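Local atomic coordinates of putative type VI secretion protein (Escherichia coli, PDB entry 6SKI), a protein that probably hydrolyses phospholipids as a toxic effector that the type VI secretion system carries on its VgrG spike. Residues Gly143-Gly147 and Ile511-Gly515; Ser496-Val502 and Pro516-Ala521; Glu237-Leu243 and Ala276-Ile282; Thr36-Phe42 and Lys188-Phe194. All blocks are in the same frame, centred on the assembly; numbering follows the deposited sequence.

Contact 1 (Gly143-Gly147 and Ile511-Gly515)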
loop_
_atom_site.group_PDB
_atom_site.type_symbol
_atom_site.label_atom_id
_atom_site.label_comp_id
_atom_site.label_asym_id
_atom_site.label_seq_id
_atom_site.Cartn_x
_atom_site.Cartn_y
_atom_site.Cartn_z
ATOM N N GLY A 143 8.916 1.841 -24.762
ATOM C CA GLY A 143 8.081 0.902 -25.486
ATOM C C GLY A 143 8.507 -0.536 -25.282
ATOM O O GLY A 143 7.686 -1.406 -24.992
ATOM N N MET A 144 9.805 -0.783 -25.447
ATOM C CA MET A 144 10.344 -2.114 -25.194
ATOM C C MET A 144 10.253 -2.460 -23.714
ATOM O O MET A 144 9.761 -3.532 -23.341
ATOM C CB MET A 144 11.794 -2.183 -25.675
ATOM C CG MET A 144 12.138 -1.190 -26.779
ATOM S SD MET A 144 12.403 -1.919 -28.410
ATOM C CE MET A 144 11.212 -3.254 -28.422
ATOM N N GLY A 145 10.732 -1.559 -22.856
ATOM C CA GLY A 145 10.622 -1.779 -21.426
ATOM C C GLY A 145 9.194 -1.698 -20.925
ATOM O O GLY A 145 8.870 -2.224 -19.860
ATOM N N LEU A 146 8.325 -1.019 -21.679
ATOM C CA LEU A 146 6.989 -0.708 -21.181
ATOM C C LEU A 146 6.190 -1.967 -20.872
ATOM O O LEU A 146 5.490 -2.029 -19.857
ATOM C CB LEU A 146 6.247 0.166 -22.186
ATOM C CG LEU A 146 4.895 0.688 -21.712
ATOM C CD1 LEU A 146 5.061 1.522 -20.458
ATOM C CD2 LEU A 146 4.264 1.504 -22.809
ATOM N N GLY A 147 6.269 -2.980 -21.735
ATOM C CA GLY A 147 5.640 -4.249 -21.408
ATOM C C GLY A 147 6.246 -4.887 -20.175
ATOM O O GLY A 147 5.532 -5.407 -19.313
ATOM N N ILE A 511 0.802 -2.627 -26.974
ATOM C CA ILE A 511 1.779 -1.639 -26.552
ATOM C C ILE A 511 2.588 -1.180 -27.753
ATOM O O ILE A 511 3.020 -1.989 -28.584
ATOM C CB ILE A 511 2.683 -2.220 -25.453
ATOM C CG1 ILE A 511 1.839 -2.675 -24.264
ATOM C CG2 ILE A 511 3.718 -1.209 -25.022
ATOM C CD1 ILE A 511 2.638 -3.303 -23.158
ATOM N N HIS A 512 2.787 0.129 -27.859
ATOM C CA HIS A 512 3.635 0.684 -28.906
ATOM C C HIS A 512 5.084 0.433 -28.518
ATOM O O HIS A 512 5.661 1.174 -27.717
ATOM C CB HIS A 512 3.352 2.168 -29.095
ATOM C CG HIS A 512 2.113 2.442 -29.884
ATOM N ND1 HIS A 512 1.457 3.651 -29.847
ATOM C CD2 HIS A 512 1.408 1.655 -30.730
ATOM C CE1 HIS A 512 0.404 3.600 -30.642
ATOM N NE2 HIS A 512 0.350 2.400 -31.188
ATOM N N ARG A 513 5.673 -0.610 -29.093
ATOM C CA ARG A 513 6.986 -1.085 -28.691
ATOM C C ARG A 513 8.122 -0.311 -29.337
ATOM O O ARG A 513 9.282 -0.520 -28.967
ATOM C CB ARG A 513 7.119 -2.573 -29.023
ATOM C CG ARG A 513 6.171 -3.449 -28.223
ATOM C CD ARG A 513 6.461 -4.941 -28.355
ATOM N NE ARG A 513 6.459 -5.415 -29.737
ATOM C CZ ARG A 513 7.544 -5.535 -30.494
ATOM N NH1 ARG A 513 8.736 -5.227 -30.002
ATOM N NH2 ARG A 513 7.439 -5.974 -31.741
ATOM N N PHE A 514 7.822 0.577 -30.283
ATOM C CA PHE A 514 8.840 1.354 -30.977
ATOM C C PHE A 514 8.684 2.849 -30.739
ATOM O O PHE A 514 9.309 3.647 -31.447
ATOM C CB PHE A 514 8.799 1.047 -32.475
ATOM C CG PHE A 514 8.827 -0.416 -32.784
ATOM C CD1 PHE A 514 7.819 -0.998 -33.531
ATOM C CD2 PHE A 514 9.850 -1.216 -32.310
ATOM C CE1 PHE A 514 7.836 -2.347 -33.808
ATOM C CE2 PHE A 514 9.871 -2.565 -32.584
ATOM C CZ PHE A 514 8.863 -3.131 -33.334
ATOM N N GLY A 515 7.870 3.246 -29.766
ATOM C CA GLY A 515 7.603 4.639 -29.511
ATOM C C GLY A 515 6.181 5.005 -29.874
ATOM O O GLY A 515 5.493 4.274 -30.592
#

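Contact 2 (Ser496-Val502 and Pro516-Ala521)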
loop_
_atom_site.group_PDB
_atom_site.type_symbol
_atom_site.label_atom_id
_atom_site.label_comp_id
_atom_site.label_asym_id
_atom_site.label_seq_id
_atom_site.Cartn_x
_atom_site.Cartn_y
_atom_site.Cartn_z
ATOM N N SER A 496 -6.016 9.797 -21.473
ATOM C CA SER A 496 -5.432 9.292 -22.701
ATOM C C SER A 496 -3.956 8.998 -22.496
ATOM O O SER A 496 -3.293 9.574 -21.630
ATOM C CB SER A 496 -5.611 10.281 -23.856
ATOM O OG SER A 496 -4.888 11.474 -23.615
ATOM N N ASP A 497 -3.456 8.077 -23.310
ATOM C CA ASP A 497 -2.034 7.787 -23.383
ATOM C C ASP A 497 -1.662 7.517 -24.831
ATOM O O ASP A 497 -2.468 7.023 -25.618
ATOM C CB ASP A 497 -1.645 6.592 -22.508
ATOM C CG ASP A 497 -0.219 6.684 -22.007
ATOM O OD1 ASP A 497 0.091 7.638 -21.265
ATOM O OD2 ASP A 497 0.596 5.809 -22.361
ATOM N N GLY A 498 -0.416 7.832 -25.175
ATOM C CA GLY A 498 0.088 7.592 -26.510
ATOM C C GLY A 498 0.974 6.378 -26.638
ATOM O O GLY A 498 1.621 6.210 -27.680
ATOM N N ASN A 499 1.030 5.519 -25.626
ATOM C CA ASN A 499 1.880 4.341 -25.630
ATOM C C ASN A 499 1.101 3.062 -25.893
ATOM O O ASN A 499 1.671 1.973 -25.803
ATOM C CB ASN A 499 2.624 4.234 -24.301
ATOM C CG ASN A 499 3.646 5.327 -24.122
ATOM O OD1 ASN A 499 4.584 5.447 -24.907
ATOM N ND2 ASN A 499 3.470 6.137 -23.087
ATOM N N LEU A 500 -0.184 3.170 -26.217
ATOM C CA LEU A 500 -1.026 2.006 -26.430
ATOM C C LEU A 500 -1.925 2.250 -27.629
ATOM O O LEU A 500 -2.239 3.389 -27.978
ATOM C CB LEU A 500 -1.898 1.698 -25.205
ATOM C CG LEU A 500 -1.263 1.457 -23.837
ATOM C CD1 LEU A 500 -2.346 1.153 -22.826
ATOM C CD2 LEU A 500 -0.259 0.324 -23.889
ATOM N N TRP A 501 -2.340 1.156 -28.256
ATOM C CA TRP A 501 -3.429 1.169 -29.217
ATOM C C TRP A 501 -4.395 0.065 -28.826
ATOM O O TRP A 501 -3.985 -1.084 -28.652
ATOM C CB TRP A 501 -2.928 0.968 -30.652
ATOM C CG TRP A 501 -4.036 0.897 -31.648
ATOM C CD1 TRP A 501 -4.694 1.945 -32.214
ATOM C CD2 TRP A 501 -4.630 -0.289 -32.185
ATOM N NE1 TRP A 501 -5.659 1.489 -33.073
ATOM C CE2 TRP A 501 -5.641 0.119 -33.073
ATOM C CE3 TRP A 501 -4.402 -1.653 -32.006
ATOM C CZ2 TRP A 501 -6.423 -0.788 -33.776
ATOM C CZ3 TRP A 501 -5.179 -2.550 -32.704
ATOM C CH2 TRP A 501 -6.176 -2.116 -33.580
ATOM N N VAL A 502 -5.668 0.402 -28.686
ATOM C CA VAL A 502 -6.679 -0.556 -28.263
ATOM C C VAL A 502 -7.536 -0.899 -29.469
ATOM O O VAL A 502 -7.996 -0.002 -30.186
ATOM C CB VAL A 502 -7.532 -0.010 -27.107
ATOM C CG1 VAL A 502 -8.445 -1.091 -26.578
ATOM C CG2 VAL A 502 -6.641 0.520 -26.002
ATOM N N PRO A 516 5.709 6.146 -29.378
ATOM C CA PRO A 516 4.333 6.563 -29.671
ATOM C C PRO A 516 4.135 6.835 -31.153
ATOM O O PRO A 516 4.995 7.410 -31.821
ATOM C CB PRO A 516 4.166 7.834 -28.833
ATOM C CG PRO A 516 5.554 8.352 -28.675
ATOM C CD PRO A 516 6.412 7.130 -28.539
ATOM N N LYS A 517 2.981 6.412 -31.665
ATOM C CA LYS A 517 2.647 6.551 -33.073
ATOM C C LYS A 517 1.806 7.789 -33.355
ATOM O O LYS A 517 1.267 7.921 -34.458
ATOM C CB LYS A 517 1.916 5.302 -33.567
ATOM C CG LYS A 517 2.757 4.038 -33.538
ATOM C CD LYS A 517 3.678 3.956 -34.740
ATOM C CE LYS A 517 5.033 3.391 -34.357
ATOM N NZ LYS A 517 5.941 3.292 -35.529
ATOM N N GLY A 518 1.674 8.689 -32.385
ATOM C CA GLY A 518 0.892 9.892 -32.553
ATOM C C GLY A 518 -0.584 9.749 -32.262
ATOM O O GLY A 518 -1.295 10.762 -32.238
ATOM N N ASN A 519 -1.070 8.534 -32.038
ATOM C CA ASN A 519 -2.465 8.329 -31.688
ATOM C C ASN A 519 -2.668 8.523 -30.190
ATOM O O ASN A 519 -1.715 8.616 -29.413
ATOM C CB ASN A 519 -2.925 6.930 -32.085
ATOM C CG ASN A 519 -2.386 5.861 -31.160
ATOM O OD1 ASN A 519 -1.261 5.959 -30.675
ATOM N ND2 ASN A 519 -3.190 4.839 -30.899
ATOM N N LYS A 520 -3.933 8.582 -29.789
ATOM C CA LYS A 520 -4.304 8.633 -28.384
ATOM C C LYS A 520 -5.259 7.491 -28.077
ATOM O O LYS A 520 -6.264 7.312 -28.771
ATOM C CB LYS A 520 -4.940 9.977 -28.030
ATOM C CG LYS A 520 -3.971 10.950 -27.385
ATOM C CD LYS A 520 -4.684 12.161 -26.816
ATOM C CE LYS A 520 -5.593 12.797 -27.846
ATOM N NZ LYS A 520 -6.082 14.125 -27.393
ATOM N N ALA A 521 -4.939 6.724 -27.043
ATOM C CA ALA A 521 -5.795 5.668 -26.534
ATOM C C ALA A 521 -6.455 6.159 -25.256
ATOM O O ALA A 521 -5.797 6.755 -24.400
ATOM C CB ALA A 521 -5.001 4.389 -26.259
#

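Contact 3 (Glu237-Leu243 and Ala276-Ile282)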
loop_
_atom_site.group_PDB
_atom_site.type_symbol
_atom_site.label_atom_id
_atom_site.label_comp_id
_atom_site.label_asym_id
_atom_site.label_seq_id
_atom_site.Cartn_x
_atom_site.Cartn_y
_atom_site.Cartn_z
ATOM N N GLU A 237 7.827 -14.088 13.508
ATOM C CA GLU A 237 6.401 -14.210 13.756
ATOM C C GLU A 237 5.768 -12.846 13.533
ATOM O O GLU A 237 6.422 -11.816 13.698
ATOM C CB GLU A 237 6.143 -14.726 15.179
ATOM C CG GLU A 237 4.695 -14.753 15.610
ATOM C CD GLU A 237 4.484 -15.571 16.863
ATOM O OE1 GLU A 237 5.473 -16.127 17.382
ATOM O OE2 GLU A 237 3.330 -15.659 17.330
ATOM N N VAL A 238 4.500 -12.835 13.137
ATOM C CA VAL A 238 3.768 -11.595 12.910
ATOM C C VAL A 238 2.889 -11.330 14.122
ATOM O O VAL A 238 2.077 -12.179 14.507
ATOM C CB VAL A 238 2.933 -11.653 11.623
ATOM C CG1 VAL A 238 2.153 -10.366 11.451
ATOM C CG2 VAL A 238 3.824 -11.878 10.427
ATOM N N ARG A 239 3.058 -10.157 14.732
ATOM C CA ARG A 239 2.248 -9.782 15.885
ATOM C C ARG A 239 0.946 -9.116 15.459
ATOM O O ARG A 239 -0.142 -9.562 15.833
ATOM C CB ARG A 239 3.043 -8.860 16.811
ATOM C CG ARG A 239 2.376 -8.627 18.150
ATOM C CD ARG A 239 3.192 -7.713 19.036
ATOM N NE ARG A 239 3.705 -6.554 18.318
ATOM C CZ ARG A 239 4.441 -5.604 18.879
ATOM N NH1 ARG A 239 4.746 -5.677 20.164
ATOM N NH2 ARG A 239 4.868 -4.580 18.158
ATOM N N PHE A 240 1.039 -8.042 14.681
ATOM C CA PHE A 240 -0.129 -7.297 14.235
ATOM C C PHE A 240 -0.078 -7.104 12.729
ATOM O O PHE A 240 0.955 -6.709 12.184
ATOM C CB PHE A 240 -0.224 -5.936 14.927
ATOM C CG PHE A 240 -1.419 -5.130 14.506
ATOM C CD1 PHE A 240 -2.691 -5.511 14.878
ATOM C CD2 PHE A 240 -1.267 -3.998 13.731
ATOM C CE1 PHE A 240 -3.785 -4.777 14.493
ATOM C CE2 PHE A 240 -2.361 -3.262 13.344
ATOM C CZ PHE A 240 -3.620 -3.654 13.723
ATOM N N LEU A 241 -1.194 -7.387 12.066
ATOM C CA LEU A 241 -1.366 -7.131 10.641
ATOM C C LEU A 241 -2.383 -6.009 10.490
ATOM O O LEU A 241 -3.566 -6.191 10.794
ATOM C CB LEU A 241 -1.822 -8.392 9.913
ATOM C CG LEU A 241 -1.792 -8.381 8.387
ATOM C CD1 LEU A 241 -0.405 -8.085 7.884
ATOM C CD2 LEU A 241 -2.276 -9.710 7.847
ATOM N N GLY A 242 -1.926 -4.851 10.026
ATOM C CA GLY A 242 -2.810 -3.720 9.850
ATOM C C GLY A 242 -3.020 -3.377 8.395
ATOM O O GLY A 242 -2.092 -2.939 7.714
ATOM N N LEU A 243 -4.240 -3.565 7.905
ATOM C CA LEU A 243 -4.560 -3.380 6.500
ATOM C C LEU A 243 -5.550 -2.237 6.358
ATOM O O LEU A 243 -6.479 -2.110 7.159
ATOM C CB LEU A 243 -5.147 -4.657 5.907
ATOM C CG LEU A 243 -4.411 -5.946 6.261
ATOM C CD1 LEU A 243 -5.287 -7.143 5.965
ATOM C CD2 LEU A 243 -3.091 -6.041 5.523
ATOM N N ALA A 276 -1.171 -14.281 12.131
ATOM C CA ALA A 276 -0.751 -13.216 13.029
ATOM C C ALA A 276 -1.535 -13.360 14.320
ATOM O O ALA A 276 -2.539 -14.070 14.384
ATOM C CB ALA A 276 -0.967 -11.834 12.411
ATOM N N LYS A 277 -1.061 -12.676 15.358
ATOM C CA LYS A 277 -1.756 -12.733 16.637
ATOM C C LYS A 277 -2.990 -11.842 16.627
ATOM O O LYS A 277 -4.048 -12.230 17.131
ATOM C CB LYS A 277 -0.802 -12.357 17.769
ATOM C CG LYS A 277 0.455 -13.211 17.781
ATOM C CD LYS A 277 1.239 -13.067 19.070
ATOM C CE LYS A 277 2.369 -12.063 18.925
ATOM N NZ LYS A 277 3.562 -12.648 18.255
ATOM N N LYS A 278 -2.877 -10.651 16.048
ATOM C CA LYS A 278 -4.009 -9.757 15.856
ATOM C C LYS A 278 -3.975 -9.219 14.435
ATOM O O LYS A 278 -2.917 -8.830 13.936
ATOM C CB LYS A 278 -3.986 -8.597 16.852
ATOM C CG LYS A 278 -4.024 -9.017 18.309
ATOM C CD LYS A 278 -5.330 -9.695 18.657
ATOM C CE LYS A 278 -5.632 -9.573 20.135
ATOM N NZ LYS A 278 -5.269 -8.228 20.653
ATOM N N VAL A 279 -5.132 -9.212 13.781
ATOM C CA VAL A 279 -5.281 -8.665 12.439
ATOM C C VAL A 279 -6.447 -7.691 12.458
ATOM O O VAL A 279 -7.497 -7.989 13.037
ATOM C CB VAL A 279 -5.513 -9.766 11.386
ATOM C CG1 VAL A 279 -5.690 -9.161 10.009
ATOM C CG2 VAL A 279 -4.365 -10.757 11.388
ATOM N N PHE A 280 -6.260 -6.525 11.848
ATOM C CA PHE A 280 -7.313 -5.525 11.749
ATOM C C PHE A 280 -7.292 -4.905 10.364
ATOM O O PHE A 280 -6.234 -4.494 9.884
ATOM C CB PHE A 280 -7.144 -4.433 12.805
ATOM C CG PHE A 280 -8.273 -3.449 12.844
ATOM C CD1 PHE A 280 -9.530 -3.834 13.265
ATOM C CD2 PHE A 280 -8.080 -2.139 12.449
ATOM C CE1 PHE A 280 -10.563 -2.931 13.300
ATOM C CE2 PHE A 280 -9.112 -1.236 12.488
ATOM C CZ PHE A 280 -10.356 -1.634 12.911
ATOM N N GLN A 281 -8.453 -4.846 9.722
ATOM C CA GLN A 281 -8.610 -4.128 8.470
ATOM C C GLN A 281 -9.679 -3.059 8.603
ATOM O O GLN A 281 -10.737 -3.293 9.193
ATOM C CB GLN A 281 -8.986 -5.049 7.314
ATOM C CG GLN A 281 -8.775 -4.388 5.971
ATOM C CD GLN A 281 -9.015 -5.309 4.807
ATOM O OE1 GLN A 281 -9.892 -6.164 4.848
ATOM N NE2 GLN A 281 -8.243 -5.129 3.750
ATOM N N ILE A 282 -9.394 -1.890 8.049
ATOM C CA ILE A 282 -10.403 -0.873 7.800
ATOM C C ILE A 282 -10.801 -0.984 6.338
ATOM O O ILE A 282 -9.996 -1.409 5.504
ATOM C CB ILE A 282 -9.894 0.533 8.147
ATOM C CG1 ILE A 282 -9.168 0.509 9.488
ATOM C CG2 ILE A 282 -11.052 1.500 8.235
ATOM C CD1 ILE A 282 -8.588 1.834 9.895
#

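Contact 4 (Thr36-Phe42 and Lys188-Phe194)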
loop_
_atom_site.group_PDB
_atom_site.type_symbol
_atom_site.label_atom_id
_atom_site.label_comp_id
_atom_site.label_asym_id
_atom_site.label_seq_id
_atom_site.Cartn_x
_atom_site.Cartn_y
_atom_site.Cartn_z
ATOM N N THR A 36 12.805 -9.168 22.896
ATOM C CA THR A 36 11.855 -9.365 21.808
ATOM C C THR A 36 11.959 -8.193 20.845
ATOM O O THR A 36 11.549 -7.077 21.171
ATOM C CB THR A 36 10.439 -9.495 22.353
ATOM O OG1 THR A 36 10.462 -10.259 23.564
ATOM C CG2 THR A 36 9.545 -10.182 21.343
ATOM N N LEU A 37 12.497 -8.436 19.661
ATOM C CA LEU A 37 12.668 -7.391 18.664
ATOM C C LEU A 37 11.530 -7.475 17.659
ATOM O O LEU A 37 11.347 -8.505 17.005
ATOM C CB LEU A 37 14.018 -7.516 17.964
ATOM C CG LEU A 37 14.328 -6.445 16.924
ATOM C CD1 LEU A 37 14.340 -5.072 17.552
ATOM C CD2 LEU A 37 15.661 -6.739 16.294
ATOM N N THR A 38 10.772 -6.393 17.541
ATOM C CA THR A 38 9.682 -6.296 16.587
ATOM C C THR A 38 10.103 -5.389 15.444
ATOM O O THR A 38 10.558 -4.265 15.675
ATOM C CB THR A 38 8.419 -5.752 17.248
ATOM O OG1 THR A 38 8.332 -6.244 18.588
ATOM C CG2 THR A 38 7.197 -6.185 16.475
ATOM N N ILE A 39 9.954 -5.874 14.218
ATOM C CA ILE A 39 10.260 -5.096 13.029
ATOM C C ILE A 39 8.942 -4.641 12.427
ATOM O O ILE A 39 8.119 -5.468 12.014
ATOM C CB ILE A 39 11.092 -5.897 12.019
ATOM C CG1 ILE A 39 12.235 -6.617 12.734
ATOM C CG2 ILE A 39 11.625 -4.982 10.935
ATOM C CD1 ILE A 39 13.138 -7.394 11.814
ATOM N N GLY A 40 8.739 -3.332 12.385
ATOM C CA GLY A 40 7.538 -2.781 11.801
ATOM C C GLY A 40 7.666 -2.674 10.303
ATOM O O GLY A 40 8.465 -1.883 9.797
ATOM N N ILE A 41 6.887 -3.468 9.581
ATOM C CA ILE A 41 6.938 -3.512 8.127
ATOM C C ILE A 41 5.799 -2.652 7.613
ATOM O O ILE A 41 4.632 -2.892 7.941
ATOM C CB ILE A 41 6.837 -4.948 7.596
ATOM C CG1 ILE A 41 7.611 -5.899 8.501
ATOM C CG2 ILE A 41 7.401 -5.025 6.202
ATOM C CD1 ILE A 41 9.099 -5.819 8.317
ATOM N N PHE A 42 6.136 -1.644 6.817
ATOM C CA PHE A 42 5.175 -0.644 6.370
ATOM C C PHE A 42 5.169 -0.646 4.851
ATOM O O PHE A 42 6.070 -0.085 4.222
ATOM C CB PHE A 42 5.530 0.732 6.925
ATOM C CG PHE A 42 5.316 0.857 8.401
ATOM C CD1 PHE A 42 6.370 0.705 9.277
ATOM C CD2 PHE A 42 4.066 1.137 8.913
ATOM C CE1 PHE A 42 6.178 0.814 10.628
ATOM C CE2 PHE A 42 3.874 1.252 10.267
ATOM C CZ PHE A 42 4.929 1.088 11.123
ATOM N N LYS A 188 13.430 -13.225 20.141
ATOM C CA LYS A 188 12.285 -13.372 19.260
ATOM C C LYS A 188 12.330 -12.261 18.228
ATOM O O LYS A 188 12.698 -11.129 18.545
ATOM C CB LYS A 188 10.973 -13.317 20.044
ATOM C CG LYS A 188 9.796 -13.943 19.336
ATOM C CD LYS A 188 8.559 -13.881 20.204
ATOM C CE LYS A 188 7.309 -14.169 19.400
ATOM N NZ LYS A 188 6.177 -14.568 20.278
ATOM N N ILE A 189 11.966 -12.592 16.998
ATOM C CA ILE A 189 11.806 -11.616 15.929
ATOM C C ILE A 189 10.325 -11.559 15.603
ATOM O O ILE A 189 9.750 -12.532 15.099
ATOM C CB ILE A 189 12.636 -11.972 14.690
ATOM C CG1 ILE A 189 14.129 -11.845 14.989
ATOM C CG2 ILE A 189 12.237 -11.095 13.517
ATOM C CD1 ILE A 189 14.666 -10.448 14.853
ATOM N N GLN A 190 9.698 -10.434 15.911
ATOM C CA GLN A 190 8.298 -10.204 15.601
ATOM C C GLN A 190 8.178 -9.229 14.439
ATOM O O GLN A 190 9.119 -8.506 14.105
ATOM C CB GLN A 190 7.557 -9.661 16.821
ATOM C CG GLN A 190 6.936 -10.714 17.701
ATOM C CD GLN A 190 6.420 -10.135 18.993
ATOM O OE1 GLN A 190 6.772 -9.018 19.366
ATOM N NE2 GLN A 190 5.583 -10.889 19.689
ATOM N N PHE A 191 7.003 -9.217 13.817
ATOM C CA PHE A 191 6.713 -8.314 12.713
ATOM C C PHE A 191 5.382 -7.624 12.954
ATOM O O PHE A 191 4.402 -8.275 13.326
ATOM C CB PHE A 191 6.671 -9.058 11.376
ATOM C CG PHE A 191 8.009 -9.543 10.906
ATOM C CD1 PHE A 191 8.966 -8.651 10.467
ATOM C CD2 PHE A 191 8.300 -10.892 10.883
ATOM C CE1 PHE A 191 10.189 -9.093 10.029
ATOM C CE2 PHE A 191 9.524 -11.336 10.445
ATOM C CZ PHE A 191 10.469 -10.434 10.018
ATOM N N ASP A 192 5.350 -6.312 12.746
ATOM C CA ASP A 192 4.111 -5.543 12.660
ATOM C C ASP A 192 4.001 -5.062 11.221
ATOM O O ASP A 192 4.683 -4.116 10.822
ATOM C CB ASP A 192 4.094 -4.373 13.632
ATOM C CG ASP A 192 4.059 -4.813 15.067
ATOM O OD1 ASP A 192 3.262 -5.717 15.385
ATOM O OD2 ASP A 192 4.810 -4.243 15.881
ATOM N N VAL A 193 3.144 -5.710 10.447
ATOM C CA VAL A 193 3.036 -5.447 9.021
ATOM C C VAL A 193 1.849 -4.527 8.783
ATOM O O VAL A 193 0.729 -4.816 9.219
ATOM C CB VAL A 193 2.899 -6.753 8.226
ATOM C CG1 VAL A 193 3.291 -6.529 6.786
ATOM C CG2 VAL A 193 3.759 -7.834 8.848
ATOM N N PHE A 194 2.100 -3.411 8.107
ATOM C CA PHE A 194 1.084 -2.418 7.792
ATOM C C PHE A 194 1.102 -2.166 6.295
ATOM O O PHE A 194 2.176 -2.069 5.697
ATOM C CB PHE A 194 1.332 -1.113 8.545
ATOM C CG PHE A 194 1.202 -1.238 10.028
ATOM C CD1 PHE A 194 2.287 -1.603 10.800
ATOM C CD2 PHE A 194 0.003 -0.972 10.654
ATOM C CE1 PHE A 194 2.173 -1.712 12.164
ATOM C CE2 PHE A 194 -0.114 -1.078 12.015
ATOM C CZ PHE A 194 0.972 -1.449 12.772
#

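Contact 1 (Gly143-Gly147 and Ile511-Gly515)
Gly143 comes first, and its lack of a side chain is what lets the two backbones meet. Its CA lies 3.3 Å from His512 O and 3.9 Å from the CA of Arg513, and a CB here would run into His512 O and the Arg513 carbonyl carbon. Met144 follows, with its long, flexible thioether side chain bent round the next part of the turn. Its CE sits 3.4 Å from Arg513 O, 3.5 Å from Arg513 NH1 at the edge of the guanidinium, and 4.4 Å from Phe514 CE2, so one methyl touches the carbonyl and the guanidinium edge and comes loosely near the Phe514 ring. Leu146 then turns inward and makes the main apolar contact, CD2 to Ile511 CG2 at 3.5 Å, and Ile511 CD1 also lies 3.6 Å from Gly147 CA. Ile511 N is in turn hydrogen-bonded to Asp258, and Leu146 also reaches Leu57 of helix 53-58. In the partner backbone Gly515 adopts a positive phi that suits glycine. The contact joins the type I beta turn His512-Gly515, which follows strand 509-511, to the start of helix 144-154 by van der Waals packing.

Contact 2 (Ser496-Val502 and Pro516-Ala521)
This is a surface contact built round a minimal antiparallel beta bridge, where the chain returns from the loop after strand 509-511 to pair strand 521-523 with strand 495-497. The bridge is the hydrogen-bonded pair Asp497-Ala521: Asp497 N to Ala521 O and Ala521 N to Asp497 O, both 2.9 Å, supported by a CA-H...O contact from Ser496 CA to Ala521 O at 3.1 Å. Ala521 is the most covered residue, and its small methyl suits the crowded space: CB lies 4.2 Å from both Leu500 CB and Val502 CG2. Beyond the bridge the first segment turns through Gly498 and Asn499 but stays close to the second. Pro516 CB rests 3.2 Å from Gly498 O, and Gly518, at a positive phi that favours glycine, lets the chain turn between Pro516 and the bridge at Ala521. Lys520 lays its aliphatic part along Ser496, CD to OG 3.3 Å, and carries its charge on to a salt bridge with Glu79 of helix 72-85. The bend after Asp497 is an Asx turn, its OD2 accepting a weak bond from Asn499 N at 3.3 Å and a better one from Asn499 ND2 at 3.0 Å. Asn519 spans the gap to the next strand, its ND2 giving a weak bond to Leu500 O at 3.4 Å while lying 3.5 Å from Trp501 CD1, at the edge of the indole.

Contact 3 (Glu237-Leu243 and Ala276-Ile282)
A ring bridging the two strands gives this pairing its relief. Phe240 leans over the sheet so that CZ reaches Phe280 CB at 3.7 Å, and the hollow beneath it is left by Gly242: a CB there would come within 2.9 Å of Phe240 CE2, so glycine is the residue that admits the ring. Alanines of helix 416-431 cover this aromatic relief, Ala428 and Ala431 meeting Phe240 and Ala427 meeting Phe280. On the other face, the small methyl of Ala276 packs against Val238, CB to CG1 3.6 Å, and more loosely against Leu241, CB to CB 4.3 Å. Farther along, Leu241 CB abuts Val279 CG2 at 3.8 Å and Leu243 CB meets Gln281 CG at 3.6 Å. These strands run parallel, 6° apart, in the central sheet expected of an alpha/beta-hydrolase catalytic domain, and small Ala203 and Ala207 of helix 198-211 receive Leu243 and Leu241. The regular ladder includes Leu241 N to Lys278 O and Phe280 N to Leu241 O, both 2.9 Å, then Leu243 N to Phe280 O at 3.0 Å. At the partly exposed end the long side chains replace this close fit: Lys277 CE lies against Arg239 CG at 3.5 Å, and Lys277 NZ forms a salt bridge with Glu237 OE2 at 3.2 Å, while the Arg239 guanidinium turns to Asp192.

Contact 4 (Thr36-Phe42 and Lys188-Phe194)
Two phenylalanines in matching m rotamers close one end of this parallel pair. Phe42 and Phe194 hold their rings 10° from parallel with centroids 4.9 Å apart, slid so far that they barely overlap; Phe42 CE2 approaches Phe194 CD1 to 3.3 Å. Gly40 leaves space beside Phe42, whose CE1 would crowd a CB. On the same face Thr38, also m, sets CG2 3.1 Å from Asp192 OD2; Asp192, buried, has its charge met by a salt bridge to Arg239 and a hydrogen bond to Tyr109. Lys188 runs out fully extended, all t, as fits a charge at the partly exposed end. Across the sheet, Ile41 folds back in an m,m conformation that brings CD1 to 3.6 Å from Phe191 CD1, whereas Ile39 is m,t and offers CB to the same ring atom, Phe191 CD1, at 3.8 Å. The backbone ladder is regular, for example Ile39 N to Gln190 O at 2.8 Å. Parallel strands with helices on both faces are consistent with the central sheet of an alpha/beta-hydrolase domain: helix 156-178 covers the Leu37, Ile41 and Phe191 face and helix 101-108 the Phe42 and Phe194 face, while strands 121-128 and 237-243 continue the sheet on its two sides.

Contacts 3 and 4 are buried and belong to one sheet: strands 237-243 and 184-195 are neighbours in it, and the Arg239-Asp192 salt bridge joins the two contacts, whose centres are 11 Å apart. Both rely on long parallel hydrogen-bond ladders with aliphatic and aromatic side chains on the faces. Contacts 1 and 2 are remote from these, with about 40 Å between the centres of contacts 1 and 3; contact 2 is at the surface and contact 1 partly buried. They touch mainly through His512, whose N meets Asn499 O at 3.0 Å, and also where Leu146 packs on Asn499. Here turns replace regular pairing: contact 2 keeps one bridge, contact 1 only van der Waals packing.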